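Local coordinates for 2-keto-3-deoxygluconate kinase (Thermotoga maritima, PDB 2AFB), which probably phosphorylates 2-keto-3-deoxygluconate with ATP, as a pfkB-family carbohydrate kinase of the ribokinase clan, at residues Val64-Pro68 and Ala121-Ala125; Trp141-Ser145 and Leu159-Leu163; Gly146-Leu151 and Arg180-Trp184. All coordinates share one frame; numbering follows the deposited sequence.

In the fold
All three contacts sit at or near the large, mostly parallel sheet of the ribokinase-like fold. Interaction 2 packs strand 139-145 against helix 155-169. Interaction 3 starts where that strand ends and joins two loops that follow neighbouring strands. The two touch: CD1 of Leu159 lies 3.9 Å from CG of Pro149. Interaction 1 lies at strand 60-67, separated from 139-145 by strand 14-18. Its centre is about 16 Å from that of interaction 3, yet CB of Ser123 meets O of Leu151 at 3.6 Å. Interactions 1 and 2 do not touch; their nearest atoms are about 6 Å apart. A nickel ion lies about 12 Å from the Leu67 side chain; no sugar or nucleotide is bound.

Interaction 1 of 3, residues Val64-Pro68 and Ala121-Ala125; sequences VTKLP and AISEA
Lys66 lays its aliphatic chain along segment 121-125. Its CD sits 3.4 Å from the carbonyl O of Ala121 and also meets the CB of Ala125. The chain runs extended from CB to NZ, with CG anti to the backbone N (chi1 -165°), and this carries the ammonium past the Ala121 carbonyl. The packed part lies nearer the backbone. CD1 of Ile122 rests 3.7 Å from OG1 of Thr65 and equally near the N of Lys66. The side chains of Thr65 and Ile122 cross at about a right angle. OG1 itself is hydrogen-bonded to the carbonyl of Gly19. At the other end, CB of Ala121 meets CD of Pro68 at 4.1 Å.

The contact joins the end of strand 60-67, in the large sheet of the ribokinase-like fold, to a type I beta turn from Ile122 to Ala125. The N of Ala125 closes this turn on O of Ile122.

The polar side is looser and bridged by water. No direct hydrogen bond links the two segments. One water accepts from NZ of Lys66 and donates to O of Ala121, at 2.7 Å from that oxygen. NZ also forms a salt bridge with Asp129. A second water joins the backbones, donating to O of Lys66 and accepting from N of Ile122 at 3.0 Å.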
loop_
_atom_site.group_PDB
_atom_site.type_symbol
_atom_site.label_atom_id
_atom_site.label_comp_id
_atom_site.label_asym_id
_atom_site.label_seq_id
_atom_site.Cartn_x
_atom_site.Cartn_y
_atom_site.Cartn_z
ATOM N N VAL A 64 -0.104 14.506 30.266
ATOM C CA VAL A 64 -0.648 15.836 30.371
ATOM C C VAL A 64 -0.116 16.680 29.212
ATOM O O VAL A 64 1.079 16.770 29.016
ATOM C CB VAL A 64 -0.243 16.473 31.690
ATOM C CG1 VAL A 64 -0.849 17.895 31.806
ATOM C CG2 VAL A 64 -0.651 15.574 32.821
ATOM N N THR A 65 -1.020 17.305 28.474
ATOM C CA THR A 65 -0.660 18.142 27.344
ATOM C C THR A 65 -1.880 18.989 26.945
ATOM O O THR A 65 -2.893 19.008 27.647
ATOM C CB THR A 65 -0.115 17.320 26.137
ATOM O OG1 THR A 65 0.613 18.189 25.276
ATOM C CG2 THR A 65 -1.217 16.629 25.315
ATOM N N LYS A 66 -1.730 19.736 25.852
ATOM C CA LYS A 66 -2.815 20.460 25.207
ATOM C C LYS A 66 -2.803 20.045 23.739
ATOM O O LYS A 66 -1.731 19.935 23.109
ATOM C CB LYS A 66 -2.643 22.010 25.368
ATOM C CG LYS A 66 -3.883 22.777 25.043
ATOM C CD LYS A 66 -3.702 24.250 25.168
ATOM C CE LYS A 66 -5.061 25.002 25.194
ATOM N NZ LYS A 66 -4.852 26.508 25.346
ATOM N N LEU A 67 -3.995 19.745 23.224
ATOM C CA LEU A 67 -4.193 19.458 21.817
ATOM C C LEU A 67 -5.344 20.256 21.279
ATOM O O LEU A 67 -6.269 20.563 22.033
ATOM C CB LEU A 67 -4.517 17.975 21.618
ATOM C CG LEU A 67 -3.348 17.055 21.965
ATOM C CD1 LEU A 67 -3.783 15.632 22.005
ATOM C CD2 LEU A 67 -2.236 17.255 20.950
ATOM N N PRO A 68 -5.331 20.536 19.963
ATOM C CA PRO A 68 -6.419 21.306 19.380
ATOM C C PRO A 68 -7.643 20.430 19.278
ATOM O O PRO A 68 -7.503 19.246 19.141
ATOM C CB PRO A 68 -5.911 21.624 17.970
ATOM C CG PRO A 68 -5.010 20.488 17.652
ATOM C CD PRO A 68 -4.330 20.159 18.946
ATOM N N ALA A 121 -0.690 24.065 19.889
ATOM C CA ALA A 121 -1.561 24.354 21.008
ATOM C C ALA A 121 -0.791 24.272 22.355
ATOM O O ALA A 121 -0.984 25.091 23.242
ATOM C CB ALA A 121 -2.767 23.385 20.977
ATOM N N ILE A 122 0.083 23.289 22.509
ATOM C CA ILE A 122 0.835 23.177 23.763
ATOM C C ILE A 122 1.840 24.320 23.891
ATOM O O ILE A 122 2.034 24.838 24.990
ATOM C CB ILE A 122 1.514 21.768 23.939
ATOM C CG1 ILE A 122 2.297 21.647 25.252
ATOM C CG2 ILE A 122 2.486 21.448 22.803
ATOM C CD1 ILE A 122 1.442 21.568 26.450
ATOM N N SER A 123 2.464 24.712 22.781
ATOM C CA SER A 123 3.474 25.771 22.790
ATOM C C SER A 123 2.897 27.072 23.320
ATOM O O SER A 123 3.590 27.781 24.005
ATOM C CB SER A 123 4.134 25.979 21.422
ATOM O OG SER A 123 3.335 26.707 20.528
ATOM N N GLU A 124 1.617 27.296 23.052
ATOM C CA GLU A 124 0.875 28.482 23.424
ATOM C C GLU A 124 0.009 28.240 24.676
ATOM O O GLU A 124 -0.840 29.075 25.035
ATOM C CB GLU A 124 -0.033 28.868 22.225
ATOM C CG GLU A 124 0.776 29.116 20.966
ATOM C CD GLU A 124 -0.028 29.747 19.849
ATOM O OE1 GLU A 124 -1.273 29.584 19.862
ATOM O OE2 GLU A 124 0.594 30.401 18.958
ATOM N N ALA A 125 0.208 27.109 25.350
ATOM C CA ALA A 125 -0.569 26.839 26.571
ATOM C C ALA A 125 -0.270 27.863 27.702
ATOM O O ALA A 125 0.837 28.437 27.802
ATOM C CB ALA A 125 -0.354 25.434 27.055
HETATM O O HOH W 1 -3.108 26.806 23.230
HETATM O O HOH W 2 -0.360 20.881 20.775
#

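Interaction 2 of 3, residues Trp141-Ser145 and Leu159-Leu163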
loop_
_atom_site.group_PDB
_atom_site.type_symbol
_atom_site.label_atom_id
_atom_site.label_comp_id
_atom_site.label_asym_id
_atom_site.label_seq_id
_atom_site.Cartn_x
_atom_site.Cartn_y
_atom_site.Cartn_z
ATOM N N TRP A 141 4.547 9.254 40.847
ATOM C CA TRP A 141 5.646 9.662 39.963
ATOM C C TRP A 141 5.225 10.717 38.969
ATOM O O TRP A 141 4.108 10.690 38.496
ATOM C CB TRP A 141 6.184 8.467 39.168
ATOM C CG TRP A 141 7.598 8.614 38.739
ATOM C CD1 TRP A 141 8.064 9.382 37.708
ATOM C CD2 TRP A 141 8.755 7.962 39.302
ATOM N NE1 TRP A 141 9.421 9.252 37.595
ATOM C CE2 TRP A 141 9.868 8.361 38.540
ATOM C CE3 TRP A 141 8.935 7.012 40.296
ATOM C CZ2 TRP A 141 11.156 7.886 38.785
ATOM C CZ3 TRP A 141 10.238 6.562 40.584
ATOM C CH2 TRP A 141 11.322 7.005 39.837
ATOM N N PHE A 142 6.163 11.648 38.719
ATOM C CA PHE A 142 6.075 12.708 37.719
ATOM C C PHE A 142 7.372 12.805 36.899
ATOM O O PHE A 142 8.490 12.880 37.432
ATOM C CB PHE A 142 5.797 14.052 38.361
ATOM C CG PHE A 142 5.678 15.153 37.380
ATOM C CD1 PHE A 142 4.614 15.210 36.530
ATOM C CD2 PHE A 142 6.672 16.118 37.265
ATOM C CE1 PHE A 142 4.513 16.243 35.611
ATOM C CE2 PHE A 142 6.571 17.143 36.321
ATOM C CZ PHE A 142 5.494 17.218 35.527
ATOM N N HIS A 143 7.187 12.782 35.601
ATOM C CA HIS A 143 8.274 12.799 34.627
ATOM C C HIS A 143 8.152 13.947 33.613
ATOM O O HIS A 143 7.069 14.176 33.088
ATOM C CB HIS A 143 8.355 11.455 33.877
ATOM C CG HIS A 143 9.454 11.428 32.878
ATOM N ND1 HIS A 143 10.776 11.336 33.246
ATOM C CD2 HIS A 143 9.438 11.595 31.532
ATOM C CE1 HIS A 143 11.526 11.383 32.158
ATOM N NE2 HIS A 143 10.736 11.576 31.110
ATOM N N PHE A 144 9.270 14.652 33.347
ATOM C CA PHE A 144 9.344 15.689 32.295
ATOM C C PHE A 144 10.683 15.580 31.613
ATOM O O PHE A 144 11.574 14.869 32.118
ATOM C CB PHE A 144 9.115 17.147 32.815
ATOM C CG PHE A 144 10.219 17.692 33.722
ATOM C CD1 PHE A 144 10.339 17.266 35.048
ATOM C CD2 PHE A 144 11.110 18.651 33.256
ATOM C CE1 PHE A 144 11.343 17.778 35.862
ATOM C CE2 PHE A 144 12.099 19.140 34.034
ATOM C CZ PHE A 144 12.227 18.705 35.345
ATOM N N SER A 145 10.806 16.228 30.437
ATOM C CA SER A 145 12.096 16.319 29.766
ATOM C C SER A 145 12.483 17.751 29.391
ATOM O O SER A 145 11.620 18.638 29.290
ATOM C CB SER A 145 12.118 15.439 28.537
ATOM O OG SER A 145 11.835 16.204 27.392
ATOM N N LEU A 159 5.876 24.152 34.074
ATOM C CA LEU A 159 6.647 23.068 34.716
ATOM C C LEU A 159 6.960 23.369 36.155
ATOM O O LEU A 159 6.907 22.478 36.999
ATOM C CB LEU A 159 7.954 22.757 33.984
ATOM C CG LEU A 159 7.720 21.583 33.055
ATOM C CD1 LEU A 159 8.789 21.506 31.934
ATOM C CD2 LEU A 159 7.635 20.303 33.931
ATOM N N GLU A 160 7.310 24.627 36.422
ATOM C CA GLU A 160 7.586 25.034 37.785
ATOM C C GLU A 160 6.369 24.862 38.661
ATOM O O GLU A 160 6.505 24.445 39.818
ATOM C CB GLU A 160 8.076 26.476 37.853
ATOM C CG GLU A 160 8.789 26.764 39.167
ATOM C CD GLU A 160 9.421 28.139 39.221
ATOM O OE1 GLU A 160 10.138 28.400 40.207
ATOM O OE2 GLU A 160 9.205 28.951 38.297
ATOM N N ASP A 161 5.197 25.214 38.128
ATOM C CA ASP A 161 3.910 24.975 38.820
ATOM C C ASP A 161 3.792 23.503 39.165
ATOM O O ASP A 161 3.505 23.157 40.302
ATOM C CB ASP A 161 2.687 25.331 37.965
ATOM C CG ASP A 161 2.470 26.836 37.796
ATOM O OD1 ASP A 161 2.985 27.631 38.609
ATOM O OD2 ASP A 161 1.784 27.230 36.820
ATOM N N ALA A 162 3.994 22.640 38.171
ATOM C CA ALA A 162 3.888 21.180 38.395
ATOM C C ALA A 162 4.880 20.677 39.445
ATOM O O ALA A 162 4.570 19.813 40.267
ATOM C CB ALA A 162 4.104 20.390 37.063
ATOM N N LEU A 163 6.076 21.220 39.418
ATOM C CA LEU A 163 7.144 20.690 40.256
ATOM C C LEU A 163 6.964 21.120 41.723
ATOM O O LEU A 163 7.324 20.404 42.658
ATOM C CB LEU A 163 8.479 21.179 39.725
ATOM C CG LEU A 163 8.980 20.559 38.442
ATOM C CD1 LEU A 163 10.172 21.349 37.871
ATOM C CD2 LEU A 163 9.346 19.113 38.706
#
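Phe142 and Phe144 reach the same helix by different first torsions. In Phe142, CG is anti to the backbone N (chi1 -179°). In Phe144, CG stands between the backbone N and the carbonyl carbon (chi1 68°). The two rings alternate with His143 along strand 139-145 and meet helix 155-169. These elements belong to a beta-alpha-beta unit that strand 172-176 completes, part of the ribokinase-like fold. The helix segment runs nearly antiparallel to the strand segment, at 159°, with the axes 10.6 Å apart.

Phe142 presents the far end of its ring. CZ meets CB of Ala162 at 3.8 Å. The methyls Leu159 CD2 and Leu163 CD2 lie at the ring edge, near its plane. Phe142 also packs on Val16 of strand 14-18.

Phe144 takes up two leucines one helical turn apart. CD2 of Leu159 sits 3.7 Å from CB of Phe144 and as close to its CG, while Leu159 CD1 approaches CD2 of the ring. The side chains of Phe144 and Leu163 cross at about a right angle. With an alanine here in place of Phe144, a gap would probably open between strand and helix, and Leu163 would be left with only the Phe142 edge of the two rings. The buried Phe144 ring also touches Val173 and Cys175 of strand 172-176. CE1 of Phe144 meets CD2 of Leu163 at 3.7 Å, and CZ faces Leu163 CD1.

Interaction 3 of 3, residues Gly146-Leu151 and Arg180-Trp184; sequences GITPPL and RARLW
Pro150 lies over one face of the Trp184 indole. Its CG is 3.6 Å from the centroid of the six-membered ring and 16° off the ring normal. This is a CH-pi contact. CB of Pro150 is over the same ring system, 3.7 Å from CD2 of Trp184, while CD leans toward CZ2 and CH2. The CB-CG-CD side of the proline thus lies roughly flat over the indole. CG of Trp184 stands between the backbone N and the carbonyl carbon (chi1 50°), which turns the indole to meet the proline. Pro149 comes in at the far end of the same indole, with its CB 3.8 Å from CH2.

The two segments are loops that follow the neighbouring parallel strands 139-145 and 172-176 of the ribokinase-like fold. Each leads into the next helix. Trp184 also touches Ala189, Val192 and Met193, so the indole packs on both the prolines and helix 186-196.

Leu183 fills the next position. Its CB meets CG of Pro150 at 3.9 Å. Its two methyls then part: CD1 goes to O and CG2 of Ile147, and CD2 meets CD2 of Leu151 at 3.8 Å. The side chains of Leu151 and Leu183 cross each other obliquely.

At the more exposed side, CD1 of Ile147 sits over one face of the Arg180 guanidinium, off centre and 3.9 Å from NH2. The Arg180 chain bends at chi2 (-66°), and its CG also lies against CG1 of Ile147. A water links the two segments. It accepts from N of Arg180 at 3.0 Å and weakly from NE1 of Trp184, and donates weakly to O of Gly146.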
loop_
_atom_site.group_PDB
_atom_site.type_symbol
_atom_site.label_atom_id
_atom_site.label_comp_id
_atom_site.label_asym_id
_atom_site.label_seq_id
_atom_site.Cartn_x
_atom_site.Cartn_y
_atom_site.Cartn_z
ATOM N N GLY A 146 13.782 17.967 29.157
ATOM C CA GLY A 146 14.306 19.303 28.759
ATOM C C GLY A 146 13.887 19.813 27.369
ATOM O O GLY A 146 14.167 20.954 26.975
ATOM N N ILE A 147 13.218 18.970 26.605
ATOM C CA ILE A 147 12.653 19.404 25.352
ATOM C C ILE A 147 11.558 20.436 25.595
ATOM O O ILE A 147 11.382 21.343 24.789
ATOM C CB ILE A 147 12.085 18.206 24.577
ATOM C CG1 ILE A 147 13.233 17.478 23.880
ATOM C CG2 ILE A 147 11.073 18.651 23.529
ATOM C CD1 ILE A 147 12.968 16.049 23.676
ATOM N N THR A 148 10.832 20.317 26.701
ATOM C CA THR A 148 9.614 21.110 26.908
ATOM C C THR A 148 9.736 22.612 27.275
ATOM O O THR A 148 9.058 23.431 26.711
ATOM C CB THR A 148 8.732 20.387 27.925
ATOM O OG1 THR A 148 8.466 19.089 27.399
ATOM C CG2 THR A 148 7.410 21.106 28.080
ATOM N N PRO A 149 10.592 22.975 28.239
ATOM C CA PRO A 149 10.653 24.381 28.599
ATOM C C PRO A 149 10.811 25.335 27.408
ATOM O O PRO A 149 10.104 26.330 27.343
ATOM C CB PRO A 149 11.861 24.453 29.558
ATOM C CG PRO A 149 11.876 23.094 30.219
ATOM C CD PRO A 149 11.487 22.147 29.071
ATOM N N PRO A 150 11.732 25.039 26.470
ATOM C CA PRO A 150 11.925 25.995 25.387
ATOM C C PRO A 150 10.843 25.993 24.322
ATOM O O PRO A 150 10.942 26.761 23.387
ATOM C CB PRO A 150 13.258 25.570 24.775
ATOM C CG PRO A 150 13.443 24.146 25.155
ATOM C CD PRO A 150 12.581 23.837 26.312
ATOM N N LEU A 151 9.824 25.143 24.418
ATOM C CA LEU A 151 8.830 25.110 23.323
ATOM C C LEU A 151 7.966 26.346 23.247
ATOM O O LEU A 151 7.538 26.723 22.162
ATOM C CB LEU A 151 7.927 23.894 23.417
ATOM C CG LEU A 151 8.701 22.598 23.317
ATOM C CD1 LEU A 151 7.788 21.402 23.545
ATOM C CD2 LEU A 151 9.430 22.545 21.969
ATOM N N ARG A 180 18.523 19.693 23.157
ATOM C CA ARG A 180 18.424 19.915 21.708
ATOM C C ARG A 180 18.905 21.323 21.377
ATOM O O ARG A 180 18.315 22.321 21.795
ATOM C CB ARG A 180 16.989 19.754 21.271
ATOM C CG ARG A 180 16.396 18.381 21.624
ATOM C CD ARG A 180 17.089 17.253 20.858
ATOM N NE ARG A 180 16.383 15.990 20.984
ATOM C CZ ARG A 180 16.601 15.083 21.929
ATOM N NH1 ARG A 180 17.528 15.255 22.864
ATOM N NH2 ARG A 180 15.864 13.997 21.948
ATOM N N ALA A 181 20.012 21.385 20.665
ATOM C CA ALA A 181 20.538 22.632 20.191
ATOM C C ALA A 181 19.555 23.373 19.266
ATOM O O ALA A 181 19.592 24.573 19.230
ATOM C CB ALA A 181 21.848 22.387 19.497
ATOM N N ARG A 182 18.663 22.672 18.559
ATOM C CA ARG A 182 17.619 23.335 17.724
ATOM C C ARG A 182 16.739 24.237 18.582
ATOM O O ARG A 182 16.225 25.250 18.111
ATOM C CB ARG A 182 16.723 22.320 16.988
ATOM N N LEU A 183 16.601 23.892 19.855
ATOM C CA LEU A 183 15.600 24.539 20.703
ATOM C C LEU A 183 16.148 25.698 21.537
ATOM O O LEU A 183 15.439 26.662 21.803
ATOM C CB LEU A 183 14.937 23.477 21.583
ATOM C CG LEU A 183 13.988 22.552 20.814
ATOM C CD1 LEU A 183 13.575 21.373 21.682
ATOM C CD2 LEU A 183 12.728 23.315 20.341
ATOM N N TRP A 184 17.394 25.586 21.965
ATOM C CA TRP A 184 18.041 26.611 22.775
ATOM C C TRP A 184 19.547 26.396 22.870
ATOM O O TRP A 184 20.040 25.319 22.535
ATOM C CB TRP A 184 17.418 26.718 24.174
ATOM C CG TRP A 184 17.233 25.476 24.985
ATOM C CD1 TRP A 184 17.642 24.188 24.694
ATOM C CD2 TRP A 184 16.620 25.413 26.261
ATOM N NE1 TRP A 184 17.306 23.340 25.722
ATOM C CE2 TRP A 184 16.666 24.063 26.692
ATOM C CE3 TRP A 184 16.029 26.371 27.097
ATOM C CZ2 TRP A 184 16.135 23.646 27.918
ATOM C CZ3 TRP A 184 15.499 25.948 28.332
ATOM C CH2 TRP A 184 15.562 24.601 28.725
HETATM O O HOH W 3 16.312 20.529 24.958
#